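Local coordinates for protein meso-diaminopimelate dehydrogenase (Clostridium tetani, PDB 3WGY) that catalyses, in its native form, the reversible NADP-dependent oxidative deamination of meso-2,6-diaminopimelate, and here holds the 2-oxo acid 4-methyl-2-oxovalerate, at residues 105-108 / 109-113; 156-159 / 160-163; 190-193 / 194-197; 302-305 / 306-309. The protein carries 6 engineered substitutions. One frame throughout, in Å; residues are numbered along the deposited sequence.

Contact 1: residues 105-108 / 109-113; sequences RMDE and ISKKA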
ATOM      1  N   ARG B 105       9.266 -20.089  16.638  1.00 52.66           N
ATOM      2  CA  ARG B 105       8.754 -21.459  16.646  1.00 52.69           C
ATOM      3  C   ARG B 105       8.597 -22.000  15.227  1.00 52.29           C
ATOM      4  O   ARG B 105       9.113 -23.071  14.890  1.00 49.92           O
ATOM      5  CB  ARG B 105       7.398 -21.519  17.369  1.00 56.05           C
ATOM      6  CG  ARG B 105       6.765 -22.918  17.422  1.00 59.12           C
ATOM      7  CD  ARG B 105       6.913 -23.562  18.807  1.00 62.74           C
ATOM      8  NE  ARG B 105       7.097 -25.016  18.745  1.00 63.95           N
ATOM      9  CZ  ARG B 105       6.121 -25.918  18.806  1.00 64.38           C
ATOM     10  NH1 ARG B 105       4.854 -25.540  18.938  1.00 64.55           N
ATOM     11  NH2 ARG B 105       6.417 -27.212  18.732  1.00 64.72           N
ATOM     12  N   MET B 106       7.876 -21.253  14.399  1.00 50.63           N
ATOM     13  CA  MET B 106       7.641 -21.667  13.023  1.00 49.46           C
ATOM     14  C   MET B 106       8.918 -21.683  12.187  1.00 48.79           C
ATOM     15  O   MET B 106       9.053 -22.498  11.274  1.00 48.43           O
ATOM     16  CB  MET B 106       6.612 -20.744  12.372  1.00 49.00           C
ATOM     17  CG  MET B 106       5.247 -20.781  13.029  1.00 45.21           C
ATOM     18  SD  MET B 106       4.463 -22.380  12.856  1.00 44.22           S
ATOM     19  CE  MET B 106       3.810 -22.299  11.199  1.00 43.48           C
ATOM     20  N   ASP B 107       9.846 -20.783  12.498  1.00 49.58           N
ATOM     21  CA  ASP B 107      11.105 -20.698  11.763  1.00 51.02           C
ATOM     22  C   ASP B 107      11.933 -21.964  11.959  1.00 52.12           C
ATOM     23  O   ASP B 107      12.429 -22.547  10.994  1.00 51.90           O
ATOM     24  CB  ASP B 107      11.903 -19.470  12.217  1.00 49.61           C
ATOM     25  CG  ASP B 107      13.109 -19.198  11.331  1.00 49.59           C
ATOM     26  OD1 ASP B 107      12.966 -19.258  10.091  1.00 49.98           O
ATOM     27  OD2 ASP B 107      14.199 -18.911  11.875  1.00 50.74           O
ATOM     28  N   GLU B 108      12.071 -22.392  13.210  1.00 53.09           N
ATOM     29  CA  GLU B 108      12.828 -23.599  13.518  1.00 54.98           C
ATOM     30  C   GLU B 108      12.234 -24.805  12.796  1.00 53.00           C
ATOM     31  O   GLU B 108      12.921 -25.497  12.046  1.00 52.71           O
ATOM     32  CB  GLU B 108      12.825 -23.855  15.028  1.00 57.96           C
ATOM     33  CG  GLU B 108      12.446 -25.284  15.416  1.00 63.78           C
ATOM     34  CD  GLU B 108      12.498 -25.519  16.909  1.00 66.71           C
ATOM     35  OE1 GLU B 108      13.614 -25.482  17.471  1.00 68.96           O
ATOM     36  OE2 GLU B 108      11.426 -25.734  17.518  1.00 68.18           O
ATOM     37  N   ILE B 109      10.948 -25.044  13.029  1.00 51.52           N
ATOM     38  CA  ILE B 109      10.245 -26.166  12.424  1.00 50.83           C
ATOM     39  C   ILE B 109      10.291 -26.133  10.904  1.00 50.07           C
ATOM     40  O   ILE B 109      10.490 -27.165  10.263  1.00 48.33           O
ATOM     41  CB  ILE B 109       8.779 -26.186  12.882  1.00 51.95           C
ATOM     42  CG1 ILE B 109       8.725 -26.288  14.409  1.00 52.66           C
ATOM     43  CG2 ILE B 109       8.051 -27.349  12.237  1.00 51.57           C
ATOM     44  CD1 ILE B 109       7.470 -25.719  15.026  1.00 52.60           C
ATOM     45  N   SER B 110      10.104 -24.947  10.330  1.00 48.61           N
ATOM     46  CA  SER B 110      10.126 -24.789   8.880  1.00 50.04           C
ATOM     47  C   SER B 110      11.476 -25.207   8.297  1.00 49.99           C
ATOM     48  O   SER B 110      11.545 -26.074   7.420  1.00 49.71           O
ATOM     49  CB  SER B 110       9.834 -23.332   8.506  1.00 50.87           C
ATOM     50  OG  SER B 110       8.548 -22.947   8.956  1.00 52.87           O
ATOM     51  N   LYS B 111      12.544 -24.584   8.781  1.00 49.82           N
ATOM     52  CA  LYS B 111      13.884 -24.905   8.299  1.00 51.54           C
ATOM     53  C   LYS B 111      14.175 -26.392   8.477  1.00 51.23           C
ATOM     54  O   LYS B 111      14.487 -27.098   7.519  1.00 50.69           O
ATOM     55  CB  LYS B 111      14.930 -24.067   9.044  1.00 52.67           C
ATOM     56  CG  LYS B 111      14.957 -22.601   8.616  1.00 53.69           C
ATOM     57  CD  LYS B 111      16.002 -21.798   9.381  1.00 53.93           C
ATOM     58  CE  LYS B 111      16.060 -20.368   8.869  1.00 53.63           C
ATOM     59  NZ  LYS B 111      16.952 -19.497   9.681  1.00 54.80           N
ATOM     60  N   LYS B 112      14.051 -26.858   9.713  1.00 52.02           N
ATOM     61  CA  LYS B 112      14.285 -28.254  10.051  1.00 52.88           C
ATOM     62  C   LYS B 112      13.615 -29.199   9.046  1.00 52.95           C
ATOM     63  O   LYS B 112      14.133 -30.277   8.756  1.00 55.76           O
ATOM     64  CB  LYS B 112      13.757 -28.511  11.464  1.00 53.33           C
ATOM     65  CG  LYS B 112      14.169 -29.827  12.103  1.00 54.59           C
ATOM     66  CD  LYS B 112      13.684 -29.861  13.547  1.00 55.69           C
ATOM     67  CE  LYS B 112      13.992 -31.178  14.233  1.00 56.72           C
ATOM     68  NZ  LYS B 112      13.457 -31.183  15.629  1.00 58.54           N
ATOM     69  N   ALA B 113      12.479 -28.785   8.497  1.00 51.30           N
ATOM     70  CA  ALA B 113      11.753 -29.621   7.546  1.00 50.01           C
ATOM     71  C   ALA B 113      12.000 -29.275   6.080  1.00 48.99           C
ATOM     72  O   ALA B 113      11.553 -29.995   5.188  1.00 49.53           O
ATOM     73  CB  ALA B 113      10.260 -29.554   7.844  1.00 50.15           C
TER
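Ile109 carries its CD1 methyl over one face of the Arg105 guanidinium, 3.6 Å above the plane and displaced toward the rim. The arginine chain bends at chi2 (104°) and again at chi3, which brings the guanidinium round to the Ile109 methyl; its CG lies 3.8 Å from Ile109 CD1, so stem and head meet the same methyl. Two residues further on, the carboxylate of Asp107 and the extended chain of Lys111 slant across each other. Asp107 OD1 lies 3.5 Å from Lys111 CE, while Asp107 OD2 forms a salt bridge with Lys111 NZ at 3.6 Å. The stronger partner of Asp107 is elsewhere: OD1 accepts a hydrogen bond from the backbone N of Ala302. Beneath these groups run the i to i+4 backbone bonds of the helix, among them Lys111 N to Asp107 O at 3.0 Å. Ser110 OG bonds Ser117 OG; its approach to Met106 O is modelled too short to be relied on. Ile109 and Met106 pack on Pro81 of helix 80-84. Chemically, Asp107 is shared between a loose surface ion pair and a backbone N-H, so the lysine probably balances its charge more than it fixes its position.

Contact 2: residues 156-159 / 160-163; sequences HSDA and IRRV. With COI (2-oxo-4-methylpentanoic acid), chain C.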
ATOM      1  N   HIS B 156     -16.155  -7.877  23.968  1.00 52.89           N
ATOM      2  CA  HIS B 156     -17.098  -6.860  24.407  1.00 51.70           C
ATOM      3  C   HIS B 156     -18.559  -7.300  24.352  1.00 50.72           C
ATOM      4  O   HIS B 156     -19.351  -6.935  25.221  1.00 50.43           O
ATOM      5  CB  HIS B 156     -16.898  -5.587  23.587  1.00 51.17           C
ATOM      6  CG  HIS B 156     -15.584  -4.913  23.840  1.00 51.28           C
ATOM      7  ND1 HIS B 156     -14.372  -5.531  23.598  1.00 51.94           N
ATOM      8  CD2 HIS B 156     -15.293  -3.679  24.316  1.00 52.44           C
ATOM      9  CE1 HIS B 156     -13.393  -4.704  23.913  1.00 52.95           C
ATOM     10  NE2 HIS B 156     -13.924  -3.575  24.353  1.00 52.64           N
ATOM     11  N   SER B 157     -18.917  -8.082  23.334  1.00 49.67           N
ATOM     12  CA  SER B 157     -20.285  -8.572  23.197  1.00 48.94           C
ATOM     13  C   SER B 157     -20.607  -9.543  24.318  1.00 48.40           C
ATOM     14  O   SER B 157     -21.728  -9.562  24.828  1.00 47.48           O
ATOM     15  CB  SER B 157     -20.484  -9.255  21.843  1.00 48.64           C
ATOM     16  OG  SER B 157     -20.544  -8.294  20.803  1.00 50.74           O
ATOM     17  N   ASP B 158     -19.624 -10.359  24.692  1.00 49.29           N
ATOM     18  CA  ASP B 158     -19.802 -11.307  25.785  1.00 49.59           C
ATOM     19  C   ASP B 158     -19.896 -10.499  27.076  1.00 49.35           C
ATOM     20  O   ASP B 158     -20.713 -10.793  27.946  1.00 51.14           O
ATOM     21  CB  ASP B 158     -18.612 -12.268  25.881  1.00 49.98           C
ATOM     22  CG  ASP B 158     -18.471 -13.154  24.657  1.00 51.56           C
ATOM     23  OD1 ASP B 158     -19.504 -13.651  24.155  1.00 51.17           O
ATOM     24  OD2 ASP B 158     -17.323 -13.366  24.209  1.00 52.73           O
ATOM     25  N   ALA B 159     -19.046  -9.480  27.185  1.00 48.36           N
ATOM     26  CA  ALA B 159     -19.018  -8.606  28.353  1.00 49.00           C
ATOM     27  C   ALA B 159     -20.377  -7.943  28.550  1.00 49.10           C
ATOM     28  O   ALA B 159     -20.878  -7.875  29.669  1.00 49.19           O
ATOM     29  CB  ALA B 159     -17.936  -7.546  28.185  1.00 47.80           C
ATOM     30  N   ILE B 160     -20.963  -7.449  27.461  1.00 49.33           N
ATOM     31  CA  ILE B 160     -22.277  -6.808  27.509  1.00 49.94           C
ATOM     32  C   ILE B 160     -23.316  -7.788  28.050  1.00 49.62           C
ATOM     33  O   ILE B 160     -24.153  -7.427  28.876  1.00 49.40           O
ATOM     34  CB  ILE B 160     -22.737  -6.353  26.101  1.00 49.21           C
ATOM     35  CG1 ILE B 160     -21.916  -5.158  25.634  1.00 49.81           C
ATOM     36  CG2 ILE B 160     -24.199  -5.960  26.127  1.00 52.43           C
ATOM     37  CD1 ILE B 160     -22.236  -4.749  24.220  1.00 45.91           C
ATOM     38  N   ARG B 161     -23.251  -9.030  27.579  1.00 50.02           N
ATOM     39  CA  ARG B 161     -24.188 -10.067  27.997  1.00 50.49           C
ATOM     40  C   ARG B 161     -24.094 -10.407  29.485  1.00 50.65           C
ATOM     41  O   ARG B 161     -25.017 -10.984  30.054  1.00 51.59           O
ATOM     42  CB  ARG B 161     -23.976 -11.336  27.171  1.00 51.35           C
ATOM     43  CG  ARG B 161     -24.286 -11.200  25.690  1.00 53.00           C
ATOM     44  CD  ARG B 161     -24.437 -12.580  25.057  1.00 53.54           C
ATOM     45  NE  ARG B 161     -24.742 -12.509  23.634  1.00 55.55           N
ATOM     46  CZ  ARG B 161     -23.843 -12.288  22.682  1.00 56.96           C
ATOM     47  NH1 ARG B 161     -22.562 -12.120  22.997  1.00 58.75           N
ATOM     48  NH2 ARG B 161     -24.227 -12.229  21.413  1.00 56.37           N
ATOM     49  N   ARG B 162     -22.979 -10.056  30.111  1.00 50.45           N
ATOM     50  CA  ARG B 162     -22.793 -10.315  31.536  1.00 51.92           C
ATOM     51  C   ARG B 162     -23.541  -9.296  32.400  1.00 51.07           C
ATOM     52  O   ARG B 162     -23.804  -9.543  33.579  1.00 51.91           O
ATOM     53  CB  ARG B 162     -21.303 -10.272  31.890  1.00 52.55           C
ATOM     54  CG  ARG B 162     -20.564 -11.589  31.717  1.00 53.37           C
ATOM     55  CD  ARG B 162     -19.062 -11.366  31.768  1.00 52.46           C
ATOM     56  NE  ARG B 162     -18.428 -11.802  30.529  1.00 55.86           N
ATOM     57  CZ  ARG B 162     -17.362 -11.224  29.984  1.00 55.23           C
ATOM     58  NH1 ARG B 162     -16.799 -10.172  30.567  1.00 54.80           N
ATOM     59  NH2 ARG B 162     -16.859 -11.706  28.855  1.00 55.54           N
ATOM     60  N   VAL B 163     -23.882  -8.156  31.808  1.00 49.43           N
ATOM     61  CA  VAL B 163     -24.579  -7.091  32.528  1.00 47.96           C
ATOM     62  C   VAL B 163     -26.017  -7.448  32.885  1.00 47.99           C
ATOM     63  O   VAL B 163     -26.780  -7.938  32.049  1.00 46.89           O
ATOM     64  CB  VAL B 163     -24.555  -5.772  31.717  1.00 46.17           C
ATOM     65  CG1 VAL B 163     -25.435  -4.712  32.383  1.00 45.41           C
ATOM     66  CG2 VAL B 163     -23.119  -5.278  31.604  1.00 46.01           C
TER
HETATM   67  C1  COI C 400     -12.785  -8.847  21.189  1.00105.88           C
HETATM   68  O1  COI C 400     -13.372  -8.027  21.921  1.00105.44           O
HETATM   69  O2  COI C 400     -12.871  -8.750  19.943  1.00104.97           O
HETATM   70  C2  COI C 400     -11.958  -9.977  21.806  1.00106.30           C
HETATM   71  O3  COI C 400     -11.842 -10.106  23.026  1.00107.41           O
HETATM   72  C3  COI C 400     -11.294 -10.940  20.822  1.00105.86           C
HETATM   73  C4  COI C 400     -12.156 -12.194  20.662  1.00105.40           C
HETATM   74  C5  COI C 400     -11.522 -13.121  19.624  1.00105.07           C
HETATM   75  C6  COI C 400     -12.262 -12.922  22.004  1.00105.10           C
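A bend at chi3 (-120°) turns the head of Arg162 back along its own helix, laying the guanidinium flat over Ala159: Ala159 CA stands 3.4 Å from the plane, over its centre. The Arg162 NH2 end reaches Asp158 CB at 3.5 Å. Arg161 runs extended from CG to NE and passes along Ser157, with its NH1 3.7 Å from Ser157 CB. The same NH1 forms a long salt bridge of 3.6 Å to Asp158 OD1, the two charged planes 42° apart; a firmer hold comes from Asn168 OD1, which accepts from NE. The side chain of His156 swings to the backbone N side (chi1 -67°), where ND1 donates to O1 of the bound 2-oxo-4-methylpentanoic acid at 3.2 Å. O1 lies in the plane of the ring, at its edge. Tyr224 and Phe225 meet the imidazole edge-to-face and probably help set its tilt. Ile160, bonded through its N to His156 O at 2.8 Å, packs on strands 166-175 and 197-205. Held mainly by the His156 side chain and weakly by His156 N, the carboxylate marks a probable anion site at the helix N-terminus, with Ser153, engineered Leu154 and Gly155 completing the pocket.

Contact 3: residues 190-193 / 194-197; sequences DFTT and REKH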
ATOM      1  N   ASP B 190      -0.631  13.426  19.025  1.00 47.48           N
ATOM      2  CA  ASP B 190      -0.756  12.086  19.560  1.00 46.66           C
ATOM      3  C   ASP B 190      -2.200  12.042  20.044  1.00 45.87           C
ATOM      4  O   ASP B 190      -2.738  13.057  20.489  1.00 47.34           O
ATOM      5  CB  ASP B 190       0.219  11.886  20.721  1.00 46.65           C
ATOM      6  CG  ASP B 190       1.665  12.112  20.313  1.00 47.97           C
ATOM      7  OD1 ASP B 190       2.186  11.317  19.504  1.00 45.27           O
ATOM      8  OD2 ASP B 190       2.278  13.093  20.795  1.00 47.77           O
ATOM      9  N   PHE B 191      -2.839  10.887  19.940  1.00 43.69           N
ATOM     10  CA  PHE B 191      -4.228  10.775  20.362  1.00 41.29           C
ATOM     11  C   PHE B 191      -4.376   9.966  21.637  1.00 41.76           C
ATOM     12  O   PHE B 191      -3.653   8.996  21.853  1.00 41.02           O
ATOM     13  CB  PHE B 191      -5.062  10.115  19.256  1.00 39.16           C
ATOM     14  CG  PHE B 191      -5.256  10.973  18.040  1.00 38.64           C
ATOM     15  CD1 PHE B 191      -6.070  12.098  18.092  1.00 37.00           C
ATOM     16  CD2 PHE B 191      -4.621  10.658  16.843  1.00 39.26           C
ATOM     17  CE1 PHE B 191      -6.253  12.903  16.968  1.00 38.92           C
ATOM     18  CE2 PHE B 191      -4.795  11.456  15.708  1.00 39.54           C
ATOM     19  CZ  PHE B 191      -5.611  12.581  15.771  1.00 41.26           C
ATOM     20  N   THR B 192      -5.310  10.377  22.487  1.00 43.64           N
ATOM     21  CA  THR B 192      -5.582   9.648  23.714  1.00 44.84           C
ATOM     22  C   THR B 192      -6.528   8.541  23.257  1.00 47.39           C
ATOM     23  O   THR B 192      -7.182   8.675  22.216  1.00 45.93           O
ATOM     24  CB  THR B 192      -6.320  10.516  24.748  1.00 46.05           C
ATOM     25  OG1 THR B 192      -7.621  10.849  24.246  1.00 44.26           O
ATOM     26  CG2 THR B 192      -5.543  11.791  25.033  1.00 45.93           C
ATOM     27  N   THR B 193      -6.599   7.453  24.014  1.00 49.02           N
ATOM     28  CA  THR B 193      -7.476   6.345  23.653  1.00 50.31           C
ATOM     29  C   THR B 193      -8.888   6.849  23.408  1.00 49.81           C
ATOM     30  O   THR B 193      -9.546   6.457  22.442  1.00 50.47           O
ATOM     31  CB  THR B 193      -7.538   5.298  24.768  1.00 52.06           C
ATOM     32  OG1 THR B 193      -6.225   4.777  25.006  1.00 54.94           O
ATOM     33  CG2 THR B 193      -8.463   4.167  24.375  1.00 51.72           C
ATOM     34  N   ARG B 194      -9.332   7.737  24.287  1.00 48.80           N
ATOM     35  CA  ARG B 194     -10.671   8.297  24.219  1.00 48.30           C
ATOM     36  C   ARG B 194     -10.968   9.136  22.979  1.00 46.84           C
ATOM     37  O   ARG B 194     -12.133   9.327  22.621  1.00 46.89           O
ATOM     38  CB  ARG B 194     -10.941   9.138  25.467  1.00 48.81           C
ATOM     39  CG  ARG B 194     -12.385   9.569  25.580  1.00 52.05           C
ATOM     40  CD  ARG B 194     -12.669  10.334  26.859  1.00 55.68           C
ATOM     41  NE  ARG B 194     -13.958   9.936  27.406  1.00 58.17           N
ATOM     42  CZ  ARG B 194     -14.159   8.824  28.108  1.00 58.60           C
ATOM     43  NH1 ARG B 194     -13.149   8.003  28.367  1.00 59.04           N
ATOM     44  NH2 ARG B 194     -15.374   8.522  28.533  1.00 59.52           N
ATOM     45  N   GLU B 195      -9.929   9.641  22.324  1.00 44.53           N
ATOM     46  CA  GLU B 195     -10.123  10.465  21.136  1.00 42.73           C
ATOM     47  C   GLU B 195     -10.158   9.689  19.820  1.00 40.14           C
ATOM     48  O   GLU B 195     -10.800  10.129  18.866  1.00 40.93           O
ATOM     49  CB  GLU B 195      -9.025  11.531  21.048  1.00 44.89           C
ATOM     50  CG  GLU B 195      -8.936  12.443  22.263  1.00 48.33           C
ATOM     51  CD  GLU B 195      -7.736  13.372  22.205  1.00 50.10           C
ATOM     52  OE1 GLU B 195      -6.615  12.886  21.941  1.00 51.97           O
ATOM     53  OE2 GLU B 195      -7.908  14.588  22.427  1.00 52.66           O
ATOM     54  N   LYS B 196      -9.479   8.545  19.769  1.00 38.83           N
ATOM     55  CA  LYS B 196      -9.406   7.731  18.546  1.00 38.93           C
ATOM     56  C   LYS B 196     -10.632   6.891  18.185  1.00 37.82           C
ATOM     57  O   LYS B 196     -11.037   6.863  17.021  1.00 37.18           O
ATOM     58  CB  LYS B 196      -8.191   6.795  18.596  1.00 39.26           C
ATOM     59  CG  LYS B 196      -6.845   7.495  18.563  1.00 39.69           C
ATOM     60  CD  LYS B 196      -5.700   6.491  18.553  1.00 41.62           C
ATOM     61  CE  LYS B 196      -5.673   5.678  17.266  1.00 41.33           C
ATOM     62  NZ  LYS B 196      -4.589   4.654  17.295  1.00 44.05           N
ATOM     63  N   HIS B 197     -11.196   6.187  19.165  1.00 36.90           N
ATOM     64  CA  HIS B 197     -12.354   5.335  18.916  1.00 35.52           C
ATOM     65  C   HIS B 197     -13.448   5.459  19.966  1.00 34.50           C
ATOM     66  O   HIS B 197     -13.174   5.684  21.145  1.00 32.61           O
ATOM     67  CB  HIS B 197     -11.958   3.850  18.876  1.00 36.27           C
ATOM     68  CG  HIS B 197     -10.840   3.525  17.933  1.00 37.86           C
ATOM     69  ND1 HIS B 197      -9.515   3.752  18.246  1.00 36.90           N
ATOM     70  CD2 HIS B 197     -10.848   2.946  16.708  1.00 37.61           C
ATOM     71  CE1 HIS B 197      -8.753   3.321  17.256  1.00 39.49           C
ATOM     72  NE2 HIS B 197      -9.536   2.831  16.311  1.00 37.88           N
TER
HETATM   73  O   HOH W   1      -4.525  14.835  21.753  1.00 49.76           O
HETATM   74  O   HOH W   2      -8.801   4.276  20.776  1.00 43.02           O
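Glu195 OE1 accepts two hydrogen bonds: one from Thr192 N at 2.9 Å, nearly straight at 172°, and one from a water that also donates to Asp190 O. The backbone N-H reaches OE1 on the anti side of the carboxylate, 23° out of its plane. With CG beside its own backbone N and the chain extended beyond, Glu195 reaches back past the start of the helix. Thr192 is the N-cap, and the two residues form a capping box; its reciprocal half, Glu195 N to Thr192 OG1, is weak and rests on a hydroxyl whose modelled place is uncertain. Separately, Glu195 N makes a backbone turn bond to Thr192 O at 2.9 Å, from well above the carbonyl plane. The carboxylate stands 72° to the Phe191 ring, with OE1 at the ring's edge, near its plane, and 4.0 Å from CD1. Phe191, just before the N-cap, also crosses Lys196 at about a right angle, its CB 3.2 Å from Lys196 CG, at the positions a hydrophobic staple would use. A second water joins Thr193 O (2.8 Å) to His197 ND1 (2.7 Å). Outward from the short helix 193-196, Phe191 leans on helix 177-184 and meets His145 edge-to-face, Lys196 NZ reaches Thr146 O and the ring of Phe147, and His197, opening strand 197-205, bonds Trp148 N.

Contact 4: residues 302-305 / 306-309; sequences AVTV and LDIP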
ATOM      1  N   ALA B 302      10.620 -19.274   8.103  1.00 37.07           N
ATOM      2  CA  ALA B 302       9.405 -18.485   8.270  1.00 37.92           C
ATOM      3  C   ALA B 302       9.599 -17.079   7.709  1.00 36.14           C
ATOM      4  O   ALA B 302      10.698 -16.531   7.743  1.00 35.19           O
ATOM      5  CB  ALA B 302       9.024 -18.411   9.743  1.00 36.26           C
ATOM      6  N   VAL B 303       8.518 -16.507   7.192  1.00 36.17           N
ATOM      7  CA  VAL B 303       8.537 -15.164   6.619  1.00 35.09           C
ATOM      8  C   VAL B 303       7.232 -14.461   6.959  1.00 33.11           C
ATOM      9  O   VAL B 303       6.230 -15.110   7.274  1.00 32.47           O
ATOM     10  CB  VAL B 303       8.652 -15.203   5.072  1.00 34.53           C
ATOM     11  CG1 VAL B 303       9.999 -15.765   4.655  1.00 34.60           C
ATOM     12  CG2 VAL B 303       7.521 -16.039   4.493  1.00 32.96           C
ATOM     13  N   THR B 304       7.257 -13.133   6.903  1.00 31.48           N
ATOM     14  CA  THR B 304       6.077 -12.326   7.163  1.00 30.40           C
ATOM     15  C   THR B 304       5.790 -11.563   5.871  1.00 30.63           C
ATOM     16  O   THR B 304       6.595 -11.603   4.932  1.00 30.34           O
ATOM     17  CB  THR B 304       6.317 -11.311   8.304  1.00 30.13           C
ATOM     18  OG1 THR B 304       7.149 -10.242   7.838  1.00 31.77           O
ATOM     19  CG2 THR B 304       6.997 -11.989   9.487  1.00 31.23           C
ATOM     20  N   VAL B 305       4.656 -10.871   5.811  1.00 29.17           N
ATOM     21  CA  VAL B 305       4.331 -10.111   4.612  1.00 29.48           C
ATOM     22  C   VAL B 305       5.411  -9.067   4.317  1.00 29.95           C
ATOM     23  O   VAL B 305       5.596  -8.669   3.175  1.00 29.00           O
ATOM     24  CB  VAL B 305       2.970  -9.394   4.752  1.00 29.12           C
ATOM     25  CG1 VAL B 305       1.869 -10.422   4.902  1.00 30.79           C
ATOM     26  CG2 VAL B 305       2.986  -8.453   5.958  1.00 27.87           C
ATOM     27  N   LEU B 306       6.117  -8.636   5.359  1.00 31.08           N
ATOM     28  CA  LEU B 306       7.177  -7.637   5.234  1.00 32.60           C
ATOM     29  C   LEU B 306       8.342  -8.068   4.346  1.00 33.28           C
ATOM     30  O   LEU B 306       9.037  -7.218   3.790  1.00 33.11           O
ATOM     31  CB  LEU B 306       7.725  -7.270   6.617  1.00 33.66           C
ATOM     32  CG  LEU B 306       6.969  -6.273   7.514  1.00 37.65           C
ATOM     33  CD1 LEU B 306       5.491  -6.553   7.513  1.00 38.61           C
ATOM     34  CD2 LEU B 306       7.532  -6.349   8.930  1.00 35.00           C
ATOM     35  N   ASP B 307       8.550  -9.379   4.213  1.00 34.00           N
ATOM     36  CA  ASP B 307       9.643  -9.929   3.405  1.00 33.75           C
ATOM     37  C   ASP B 307       9.254 -10.292   1.979  1.00 32.90           C
ATOM     38  O   ASP B 307      10.108 -10.719   1.206  1.00 34.31           O
ATOM     39  CB  ASP B 307      10.184 -11.226   4.027  1.00 32.79           C
ATOM     40  CG  ASP B 307      10.430 -11.118   5.509  1.00 34.24           C
ATOM     41  OD1 ASP B 307      11.211 -10.242   5.921  1.00 33.30           O
ATOM     42  OD2 ASP B 307       9.838 -11.924   6.262  1.00 34.73           O
ATOM     43  N   ILE B 308       7.986 -10.130   1.621  1.00 32.49           N
ATOM     44  CA  ILE B 308       7.530 -10.536   0.293  1.00 33.44           C
ATOM     45  C   ILE B 308       7.175  -9.423  -0.694  1.00 32.60           C
ATOM     46  O   ILE B 308       6.276  -8.630  -0.453  1.00 31.32           O
ATOM     47  CB  ILE B 308       6.298 -11.458   0.423  1.00 34.62           C
ATOM     48  CG1 ILE B 308       6.620 -12.633   1.347  1.00 34.66           C
ATOM     49  CG2 ILE B 308       5.877 -11.964  -0.942  1.00 35.83           C
ATOM     50  CD1 ILE B 308       5.410 -13.489   1.667  1.00 31.70           C
ATOM     51  N   PRO B 309       7.869  -9.380  -1.840  1.00 31.40           N
ATOM     52  CA  PRO B 309       7.624  -8.367  -2.875  1.00 31.34           C
ATOM     53  C   PRO B 309       6.200  -8.565  -3.382  1.00 28.30           C
ATOM     54  O   PRO B 309       5.735  -9.703  -3.513  1.00 26.94           O
ATOM     55  CB  PRO B 309       8.668  -8.706  -3.947  1.00 32.15           C
ATOM     56  CG  PRO B 309       9.743  -9.409  -3.178  1.00 33.24           C
ATOM     57  CD  PRO B 309       8.948 -10.289  -2.250  1.00 31.69           C
TER
HETATM   58  O   HOH W   3       9.662 -10.526   8.412  1.00 37.88           O
HETATM   59  O   HOH W   4       4.116  -8.416   1.206  1.00 26.46           O
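A 3-10 turn follows strand 301-303, an outermost strand within this chain of the parallel, Rossmann-type sheet, and Thr304 and Asp307 bond each other across it. Thr304 N donates to Asp307 OD2 at 2.9 Å and 175°, meeting it on the anti side and 25° out of the carboxylate plane. The return bond, Asp307 N to Thr304 O (3.0 Å), comes from above the carbonyl plane, as does the following Ile308 N to Val305 O. A torsion of 74° sets Thr304 OG1 between its backbone N and carbonyl carbon, where it receives a weak bond from Leu306 N at 3.1 Å. A water joins the two polar side chains, lying 2.6 Å from Thr304 OG1 and donating to Asp307 OD2. OD2 is gripped by a backbone N-H and a water, which probably limits rotation of the carboxylate. Val305 CG2 touches Leu306 CD1 at 3.5 Å, while Ile308 CD1 approaches Val303 CG2 more loosely at 4.4 Å and packs on helix 276-296. Leu306 packs on Leu321 of the second subunit and forms backbone hydrogen bonds with that subunit. Such a 3-10 turn, opened by a weak ST turn at Thr304 with Asp307 OD2 returning to Thr304 N, leads the chain to the dimer interface.

How the contacts relate
Contacts 1 and 4 belong to one region, centres 15 Å apart: helix 99-113 of a beta-alpha-beta unit is joined to strand 301-303 through Asp107 OD1 and Ala302 N, 3.1 Å apart. Contact 4 is buried and reaches the second subunit; contact 1 is partly buried, with apolar groups inward and charges outward, and contact 2 is partly buried too. Contacts 2 and 3 lie in the C-terminal domain, centres 23 Å apart and without touching; strand 197-205 begins in contact 3 and packs against Ile160 of contact 2. Only contact 2 binds the ligand. Contact 3 is a surface cap. Contacts 3 and 4 both return a carboxylate to a backbone N-H, whereas the helices of contacts 1 and 2 carry loose ion pairs.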